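Local coordinates for uncharacterized protein MJ0690 (Methanocaldococcus jannaschii, PDB 3K32), which is of unknown function but is predicted to be a subunit of a tRNA methyltransferase, with a fold of the HUP class, at residues I69-A74 / K178-S183. Residues are numbered along the deposited sequence; the frame is centred on the assembly and turned at random.
Sequences IVEKAA and KERGES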
# COMPACT_ATOMS: atom_id res chain seq x y z
N ILE B 69 -21.16 19.93 -2.28
CA ILE B 69 -19.99 19.31 -1.68
C ILE B 69 -18.79 20.22 -1.88
O ILE B 69 -18.03 20.47 -0.94
CB ILE B 69 -19.71 17.92 -2.27
CG1 ILE B 69 -20.84 16.95 -1.91
CG2 ILE B 69 -18.40 17.38 -1.72
CD1 ILE B 69 -20.95 15.82 -2.84
N VAL B 70 -18.62 20.73 -3.10
CA VAL B 70 -17.50 21.64 -3.38
C VAL B 70 -17.75 23.05 -2.87
O VAL B 70 -16.81 23.74 -2.48
CB VAL B 70 -17.10 21.67 -4.88
CG1 VAL B 70 -16.24 20.47 -5.21
CG2 VAL B 70 -18.34 21.77 -5.81
N GLU B 71 -19.01 23.47 -2.84
CA GLU B 71 -19.35 24.77 -2.27
C GLU B 71 -18.80 24.85 -0.85
O GLU B 71 -18.22 25.85 -0.44
CB GLU B 71 -20.86 25.01 -2.30
CG GLU B 71 -21.41 25.27 -3.69
CD GLU B 71 -20.90 26.57 -4.31
OE1 GLU B 71 -20.34 27.41 -3.56
OE2 GLU B 71 -21.06 26.77 -5.54
N LYS B 72 -18.96 23.75 -0.11
CA LYS B 72 -18.49 23.69 1.26
C LYS B 72 -16.95 23.59 1.33
O LYS B 72 -16.32 24.17 2.22
CB LYS B 72 -19.16 22.54 2.01
CG LYS B 72 -18.61 22.34 3.38
CD LYS B 72 -19.50 21.46 4.22
CE LYS B 72 -19.10 21.53 5.69
NZ LYS B 72 -19.05 22.94 6.19
N ALA B 73 -16.35 22.86 0.39
CA ALA B 73 -14.90 22.79 0.32
C ALA B 73 -14.36 24.18 0.11
O ALA B 73 -13.31 24.54 0.65
CB ALA B 73 -14.44 21.87 -0.79
N ALA B 74 -15.07 24.96 -0.70
CA ALA B 74 -14.71 26.35 -0.93
C ALA B 74 -14.77 27.13 0.39
O ALA B 74 -13.82 27.82 0.76
CB ALA B 74 -15.61 26.98 -1.98
N LYS B 178 -12.73 31.39 -7.65
CA LYS B 178 -12.69 32.49 -8.60
C LYS B 178 -14.05 33.20 -8.63
O LYS B 178 -14.13 34.38 -8.28
CB LYS B 178 -12.28 32.00 -9.99
CG LYS B 178 -10.78 31.82 -10.14
CD LYS B 178 -10.36 31.64 -11.60
CE LYS B 178 -10.11 30.18 -11.95
NZ LYS B 178 -8.78 29.70 -11.45
N GLU B 179 -15.10 32.49 -9.04
CA GLU B 179 -16.43 33.08 -9.10
C GLU B 179 -16.66 33.94 -7.88
O GLU B 179 -17.31 34.98 -7.94
CB GLU B 179 -17.51 32.01 -9.14
CG GLU B 179 -17.69 31.31 -10.46
CD GLU B 179 -18.68 30.17 -10.37
OE1 GLU B 179 -19.34 30.03 -9.32
OE2 GLU B 179 -18.81 29.41 -11.36
N ARG B 180 -16.13 33.48 -6.75
CA ARG B 180 -16.48 34.04 -5.46
C ARG B 180 -15.83 35.39 -5.23
O ARG B 180 -16.23 36.14 -4.34
CB ARG B 180 -16.15 33.06 -4.34
CG ARG B 180 -17.27 32.06 -4.06
CD ARG B 180 -16.88 31.12 -2.95
NE ARG B 180 -17.96 30.20 -2.59
CZ ARG B 180 -18.01 29.54 -1.44
NH1 ARG B 180 -17.03 29.71 -0.55
NH2 ARG B 180 -19.02 28.72 -1.18
N GLY B 181 -14.83 35.69 -6.04
CA GLY B 181 -14.08 36.92 -5.88
C GLY B 181 -12.90 36.69 -4.97
O GLY B 181 -12.38 37.61 -4.34
N GLU B 182 -12.47 35.43 -4.90
CA GLU B 182 -11.26 35.09 -4.17
C GLU B 182 -10.08 35.09 -5.11
O GLU B 182 -10.23 35.33 -6.31
CB GLU B 182 -11.40 33.71 -3.55
CG GLU B 182 -12.28 33.71 -2.34
CD GLU B 182 -11.68 34.52 -1.22
OE1 GLU B 182 -10.46 34.79 -1.29
OE2 GLU B 182 -12.42 34.89 -0.28
N SER B 183 -8.89 34.82 -4.58
CA SER B 183 -7.72 34.66 -5.43
C SER B 183 -7.15 33.27 -5.23
O SER B 183 -6.65 32.94 -4.15
CB SER B 183 -6.70 35.75 -5.15
OG SER B 183 -7.27 37.01 -5.42
O HOH W 1 -19.74 30.21 -5.33
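Arg180 reaches from the last turn of helix 169-180 to Glu71 and Ala74 on helix 68-80, joining two helices of a chain whose five-stranded parallel sheet has the strand order 3-2-1-4-5 of the HUP-type alpha/beta fold. After the arginine, Gly181 leaves helical backbone angles in a Schellman motif, with positive phi and its N bonded back to Lys178 O at 2.7 Å. The CB of Arg180 points toward helix 68-80, and from CG to NE the chain runs extended (chi3 176°), which carries the guanidinium over to that helix; between segments 69-74 and 178-183 the nearest CA atoms, of Ala74 and Arg180, are 9.1 Å apart. Along that chain the first polar atom is NE, which donates to a water at 3.3 Å lying in the guanidinium plane; this water gives only a weak bond to Glu71 OE1. Next, CZ lies 3.6 Å from Ala74 CB, the methyl sitting over one face, offset toward the rim beside NH1. At the tip, NH2 forms a salt bridge with Glu71 OE1 at 3.0 Å; it meets that oxygen nearly along its C-O axis, but the bond is bent, with an N-H...O angle of 143°. The acceptor lies 26° out of the guanidinium plane, so the pairing is tilted rather than coplanar. NH2 has a second anionic partner, Asp75, while Glu71 OE2 pairs with Arg67, which also engages Glu179. A leucine in place of Arg180 would probably leave Glu71 OE1 and Asp75 without this cationic mate and take the flat guanidinium away from the methyl of Ala74. That methyl makes its closest approach to the arginine at NH1, with Ala74 CB 3.4 Å from Arg180 NH1.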